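Local coordinates for protein translation initiation factor eIF2B subunit delta (Schizosaccharomyces pombe, PDB 5B04) that forms part of the eIF2B complex, which catalyses exchange of GDP for GTP on the gamma subunit of translation initiation factor eIF2, at residues L272-S277 with A356-I361; V297-R302 with T322-S327. All blocks are in the same frame, centred on the assembly; numbering follows the deposited sequence.

Contact 1: L272-S277 with A356-I361; sequences LTYLHS and AGTSLI. With PO4 (phosphate ion), chain O.
The C-terminal end of strand 269-274, in the parallel part of the Rossmann-like sheet of this eIF2B family fold, packs here on the start of helix 358-367. Tyr274 and Ile361 make the main apolar contact. The first side-chain bond of Tyr274 points toward the helix segment, and CG stands anti to the backbone N (chi1 171°), beside the carbonyl carbon. Ile361 CG1 lies over one face of the Tyr274 ring, 4.2 Å from its centroid, a CH-pi contact. Its CD1 lies near ring atoms CG and CD1. The other methyl of Ile361, CG2, meets Leu272 CD2 at 3.8 Å. The far half of the ring reaches the turn before the helix. There Tyr274 CE2 is 3.5 Å from Thr358 N, and Tyr274 OH is 3.2 Å from Gly357 CA. Thr358 OG1 lies at the ring edge, near its plane, 3.9 Å from Tyr274 CE2, but its hydrogen bond goes to Arg355 O. An alanine in place of Tyr274 would probably leave a gap beside Gly357 and Ile361 CG1, with the first turn of the helix less firmly packed on the strand. At the other end of the loop, Ser277 is the N-cap of helix 278-289. Its OG also donates to O1 of a phosphate ion at 3.1 Å; the ion probably came from the crystallisation liquor and is bound by Ser160 as well. Ala268 of the eIF2B beta subunit packs on Tyr274. Strand 269-274 lies between strands 294-300 and 338-342, and Ile339 of the latter touches both Leu272 and Ile361.

Contact 2: V297-R302 with T322-S327; sequences VVVDSR and TYVMIS
This is a parallel strand pair within a beta-alpha-beta unit of the Rossmann-like fold. Strands 294-300 and 320-325 lie side by side, joined by helix 306-316. Their short segments run 24° apart. Val297 pairs with Thr322, Val298 with Tyr323, Val299 with Val324, and Asp300 with Met325. Three backbone bonds are nearly straight. Val298 N donates to Thr322 O at 2.8 Å, Val324 N to Val298 O at 3.1 Å, and Asp300 N to Val324 O at 3.0 Å. Beyond them Ile326 N gives a weak bond to Asp300 O as the second strand turns into a 3-10 segment. One face of the sheet carries Val297, Val299, Thr322 and Val324. On it Val299 CG2 touches Val324 CG2 at 4.1 Å, while Val299 CG1 lies against Ile326 CA. Ile332 of helix 329-333 covers Val297, Thr322 and Val324. The other face carries Val298, Asp300, Tyr323 and Met325, and helix 306-316 packs there. Val298 CG1 meets Tyr323 CD1 at 4.0 Å. The Met325 chain is bent at chi2 and chi3. Its SD lies beside Asp300 CB, and its CE reaches Ser301 CA at 3.5 Å. Strand 320-325 also pairs in parallel with a strand of the eIF2B beta subunit, which carries the sheet across the interface. Past the strand end, Arg302 forms a salt bridge with Glu239 of that subunit. The carboxylate of Asp300 has partners for both oxygens. OD1 accepts from Ser301 N at 2.7 Å and from Gly307 N at the start of helix 306-316. Tyr323 OH donates to Asp300 OD2, modelled very short at 2.4 Å, a length doubtful at this resolution. OD2 lies at the ring edge, near its plane, and the carboxylate plane is turned 80° from the ring.

Contacts 1 and 2 share one sheet, with their centres about 9 Å apart. Strand 269-274 of contact 1 is the neighbour of strand 294-300 of contact 2. Probable hydrogen bonds join them: Thr273 N lies 2.9 Å from Val297 O, and Leu275 N lies 3.0 Å from Val299 O. Side chains meet as well, with Leu275 CD2 3.5 Å from Asp300 OD1. Along the chain, contact 2 is nested inside the loop closed by contact 1. Contact 1 joins this sheet to helix 358-367. Both contacts touch the eIF2B beta subunit: its Ala268 packs on Tyr274 of contact 1 and on Ser301 of contact 2. Of the two, only contact 1 meets the phosphate ion.

Contact 1: L272-S277 with A356-I361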
loop_
_atom_site.group_PDB
_atom_site.type_symbol
_atom_site.label_atom_id
_atom_site.label_comp_id
_atom_site.label_asym_id
_atom_site.label_seq_id
_atom_site.Cartn_x
_atom_site.Cartn_y
_atom_site.Cartn_z
ATOM N N LEU G 272 -11.291 7.005 -25.913
ATOM C CA LEU G 272 -10.768 8.024 -25.012
ATOM C C LEU G 272 -9.304 8.328 -25.305
ATOM O O LEU G 272 -8.446 7.451 -25.212
ATOM C CB LEU G 272 -10.932 7.579 -23.554
ATOM C CG LEU G 272 -10.791 8.610 -22.425
ATOM C CD1 LEU G 272 -11.496 8.107 -21.178
ATOM C CD2 LEU G 272 -9.334 8.923 -22.103
ATOM N N THR G 273 -9.009 9.585 -25.561
ATOM C CA THR G 273 -7.646 10.010 -25.681
ATOM C C THR G 273 -7.407 11.065 -24.655
ATOM O O THR G 273 -8.265 11.869 -24.430
ATOM C CB THR G 273 -7.379 10.634 -27.025
ATOM O OG1 THR G 273 -6.071 11.197 -27.020
ATOM C CG2 THR G 273 -8.353 11.703 -27.268
ATOM N N TYR G 274 -6.241 11.061 -24.037
ATOM C CA TYR G 274 -5.948 12.006 -22.992
ATOM C C TYR G 274 -4.971 13.001 -23.569
ATOM O O TYR G 274 -4.055 12.652 -24.250
ATOM C CB TYR G 274 -5.525 11.233 -21.762
ATOM C CG TYR G 274 -4.985 12.041 -20.633
ATOM C CD1 TYR G 274 -5.653 13.122 -20.140
ATOM C CD2 TYR G 274 -3.821 11.703 -20.052
ATOM C CE1 TYR G 274 -5.147 13.849 -19.100
ATOM C CE2 TYR G 274 -3.312 12.427 -19.025
ATOM C CZ TYR G 274 -3.982 13.491 -18.557
ATOM O OH TYR G 274 -3.454 14.179 -17.526
ATOM N N LEU G 275 -5.169 14.262 -23.260
ATOM C CA LEU G 275 -4.278 15.301 -23.694
ATOM C C LEU G 275 -4.098 15.528 -25.186
ATOM O O LEU G 275 -5.059 15.648 -25.891
ATOM C CB LEU G 275 -3.026 15.127 -22.896
ATOM C CG LEU G 275 -3.385 15.364 -21.441
ATOM C CD1 LEU G 275 -2.216 15.089 -20.540
ATOM C CD2 LEU G 275 -3.826 16.783 -21.243
ATOM N N HIS G 276 -2.868 15.624 -25.651
ATOM C CA HIS G 276 -2.627 15.939 -27.016
ATOM C C HIS G 276 -1.490 15.013 -27.375
ATOM O O HIS G 276 -0.377 15.271 -27.013
ATOM C CB HIS G 276 -2.204 17.344 -27.352
ATOM C CG HIS G 276 -2.040 17.637 -28.804
ATOM N ND1 HIS G 276 -2.957 17.263 -29.750
ATOM C CD2 HIS G 276 -1.075 18.308 -29.464
ATOM C CE1 HIS G 276 -2.553 17.666 -30.936
ATOM N NE2 HIS G 276 -1.415 18.307 -30.789
ATOM N N SER G 277 -1.781 13.960 -28.116
ATOM C CA SER G 277 -0.772 13.007 -28.519
ATOM C C SER G 277 -0.737 12.907 -30.011
ATOM O O SER G 277 -1.765 12.714 -30.634
ATOM C CB SER G 277 -1.119 11.646 -27.979
ATOM O OG SER G 277 -0.310 10.664 -28.569
ATOM N N ALA G 356 1.340 13.154 -16.835
ATOM C CA ALA G 356 1.069 13.032 -15.400
ATOM C C ALA G 356 -0.230 12.320 -15.007
ATOM O O ALA G 356 -0.291 11.694 -13.949
ATOM C CB ALA G 356 1.090 14.416 -14.768
ATOM N N GLY G 357 -1.266 12.417 -15.833
ATOM C CA GLY G 357 -2.555 11.855 -15.468
ATOM C C GLY G 357 -2.874 10.515 -16.104
ATOM O O GLY G 357 -3.950 9.955 -15.885
ATOM N N THR G 358 -1.928 9.992 -16.877
ATOM C CA THR G 358 -2.156 8.803 -17.696
ATOM C C THR G 358 -2.488 7.549 -16.881
ATOM O O THR G 358 -3.327 6.744 -17.291
ATOM C CB THR G 358 -0.931 8.514 -18.583
ATOM O OG1 THR G 358 -0.567 9.704 -19.294
ATOM C CG2 THR G 358 -1.238 7.410 -19.580
ATOM N N SER G 359 -1.838 7.383 -15.734
ATOM C CA SER G 359 -2.091 6.222 -14.881
ATOM C C SER G 359 -3.519 6.220 -14.348
ATOM O O SER G 359 -4.139 5.164 -14.221
ATOM C CB SER G 359 -1.110 6.186 -13.714
ATOM O OG SER G 359 -1.187 7.388 -12.971
ATOM N N LEU G 360 -4.030 7.405 -14.030
ATOM C CA LEU G 360 -5.403 7.542 -13.561
ATOM C C LEU G 360 -6.383 7.136 -14.656
ATOM O O LEU G 360 -7.406 6.507 -14.382
ATOM C CB LEU G 360 -5.678 8.975 -13.103
ATOM C CG LEU G 360 -5.106 9.350 -11.735
ATOM C CD1 LEU G 360 -5.267 10.838 -11.471
ATOM C CD2 LEU G 360 -5.773 8.534 -10.639
ATOM N N ILE G 361 -6.058 7.496 -15.895
ATOM C CA ILE G 361 -6.850 7.086 -17.047
ATOM C C ILE G 361 -6.896 5.566 -17.137
ATOM O O ILE G 361 -7.963 4.969 -17.288
ATOM C CB ILE G 361 -6.279 7.651 -18.366
ATOM C CG1 ILE G 361 -6.185 9.177 -18.310
ATOM C CG2 ILE G 361 -7.124 7.205 -19.550
ATOM C CD1 ILE G 361 -7.526 9.874 -18.326
HETATM P P PO4 O . 3.733 12.443 -28.397
HETATM O O1 PO4 O . 2.707 11.359 -28.623
HETATM O O2 PO4 O . 3.365 13.234 -27.165
HETATM O O3 PO4 O . 5.095 11.816 -28.208
HETATM O O4 PO4 O . 3.766 13.364 -29.593
#

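Contact 2: V297-R302 with T322-S327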
loop_
_atom_site.group_PDB
_atom_site.type_symbol
_atom_site.label_atom_id
_atom_site.label_comp_id
_atom_site.label_asym_id
_atom_site.label_seq_id
_atom_site.Cartn_x
_atom_site.Cartn_y
_atom_site.Cartn_z
ATOM N N VAL G 297 -13.619 10.707 -26.931
ATOM C CA VAL G 297 -13.698 11.405 -25.656
ATOM C C VAL G 297 -12.333 11.972 -25.294
ATOM O O VAL G 297 -11.375 11.225 -25.091
ATOM C CB VAL G 297 -14.187 10.488 -24.525
ATOM C CG1 VAL G 297 -14.064 11.195 -23.186
ATOM C CG2 VAL G 297 -15.620 10.054 -24.777
ATOM N N VAL G 298 -12.244 13.295 -25.226
ATOM C CA VAL G 298 -10.990 13.957 -24.895
ATOM C C VAL G 298 -10.953 14.360 -23.427
ATOM O O VAL G 298 -11.784 15.144 -22.967
ATOM C CB VAL G 298 -10.760 15.204 -25.765
ATOM C CG1 VAL G 298 -9.508 15.941 -25.314
ATOM C CG2 VAL G 298 -10.658 14.816 -27.232
ATOM N N VAL G 299 -9.987 13.815 -22.695
ATOM C CA VAL G 299 -9.805 14.153 -21.290
ATOM C C VAL G 299 -8.655 15.139 -21.128
ATOM O O VAL G 299 -7.534 14.871 -21.559
ATOM C CB VAL G 299 -9.534 12.899 -20.437
ATOM C CG1 VAL G 299 -9.231 13.289 -19.001
ATOM C CG2 VAL G 299 -10.721 11.951 -20.496
ATOM N N ASP G 300 -8.940 16.280 -20.511
ATOM C CA ASP G 300 -7.938 17.325 -20.340
ATOM C C ASP G 300 -7.529 17.454 -18.877
ATOM O O ASP G 300 -8.111 16.811 -18.004
ATOM C CB ASP G 300 -8.470 18.661 -20.859
ATOM C CG ASP G 300 -7.376 19.546 -21.420
ATOM O OD1 ASP G 300 -6.191 19.298 -21.114
ATOM O OD2 ASP G 300 -7.704 20.487 -22.173
ATOM N N SER G 301 -6.524 18.286 -18.613
ATOM C CA SER G 301 -6.052 18.504 -17.250
ATOM C C SER G 301 -5.338 19.845 -17.093
ATOM O O SER G 301 -4.905 20.451 -18.072
ATOM C CB SER G 301 -5.122 17.369 -16.821
ATOM O OG SER G 301 -4.645 17.581 -15.503
ATOM N N ARG G 302 -5.229 20.301 -15.850
ATOM C CA ARG G 302 -4.455 21.492 -15.516
ATOM C C ARG G 302 -2.969 21.133 -15.431
ATOM O O ARG G 302 -2.632 19.952 -15.346
ATOM C CB ARG G 302 -4.951 22.092 -14.197
ATOM C CG ARG G 302 -6.248 22.869 -14.313
ATOM C CD ARG G 302 -6.316 23.934 -13.238
ATOM N NE ARG G 302 -5.206 24.874 -13.343
ATOM C CZ ARG G 302 -4.679 25.527 -12.312
ATOM N NH1 ARG G 302 -5.156 25.339 -11.089
ATOM N NH2 ARG G 302 -3.672 26.366 -12.505
ATOM N N THR G 322 -16.371 14.509 -27.333
ATOM C CA THR G 322 -16.822 14.934 -26.014
ATOM C C THR G 322 -15.609 15.420 -25.224
ATOM O O THR G 322 -14.528 14.840 -25.320
ATOM C CB THR G 322 -17.535 13.794 -25.256
ATOM O OG1 THR G 322 -18.684 13.369 -26.000
ATOM C CG2 THR G 322 -17.982 14.253 -23.875
ATOM N N TYR G 323 -15.783 16.490 -24.454
ATOM C CA TYR G 323 -14.667 17.115 -23.753
ATOM C C TYR G 323 -14.936 17.244 -22.256
ATOM O O TYR G 323 -15.884 17.911 -21.842
ATOM C CB TYR G 323 -14.380 18.489 -24.362
ATOM C CG TYR G 323 -13.202 19.219 -23.760
ATOM C CD1 TYR G 323 -11.901 18.910 -24.135
ATOM C CD2 TYR G 323 -13.391 20.236 -22.833
ATOM C CE1 TYR G 323 -10.821 19.584 -23.593
ATOM C CE2 TYR G 323 -12.320 20.913 -22.287
ATOM C CZ TYR G 323 -11.038 20.585 -22.669
ATOM O OH TYR G 323 -9.973 21.262 -22.122
ATOM N N VAL G 324 -14.100 16.597 -21.449
ATOM C CA VAL G 324 -14.229 16.650 -19.994
ATOM C C VAL G 324 -12.870 16.824 -19.326
ATOM O O VAL G 324 -11.833 16.530 -19.922
ATOM C CB VAL G 324 -14.892 15.374 -19.428
ATOM C CG1 VAL G 324 -16.324 15.237 -19.926
ATOM C CG2 VAL G 324 -14.073 14.143 -19.788
ATOM N N MET G 325 -12.876 17.302 -18.085
ATOM C CA MET G 325 -11.650 17.376 -17.298
ATOM C C MET G 325 -11.388 16.034 -16.628
ATOM O O MET G 325 -12.295 15.209 -16.501
ATOM C CB MET G 325 -11.730 18.487 -16.251
ATOM C CG MET G 325 -11.844 19.885 -16.830
ATOM S SD MET G 325 -10.564 20.246 -18.045
ATOM C CE MET G 325 -9.108 20.202 -17.014
ATOM N N ILE G 326 -10.150 15.824 -16.191
ATOM C CA ILE G 326 -9.745 14.553 -15.597
ATOM C C ILE G 326 -10.515 14.265 -14.304
ATOM O O ILE G 326 -10.588 13.121 -13.855
ATOM C CB ILE G 326 -8.221 14.529 -15.319
ATOM C CG1 ILE G 326 -7.734 13.100 -15.061
ATOM C CG2 ILE G 326 -7.864 15.459 -14.167
ATOM C CD1 ILE G 326 -6.230 12.976 -14.965
ATOM N N SER G 327 -11.105 15.305 -13.723
ATOM C CA SER G 327 -11.911 15.155 -12.517
ATOM C C SER G 327 -13.209 14.412 -12.811
ATOM O O SER G 327 -13.808 13.811 -11.919
ATOM C CB SER G 327 -12.223 16.521 -11.910
ATOM O OG SER G 327 -11.052 17.310 -11.800
#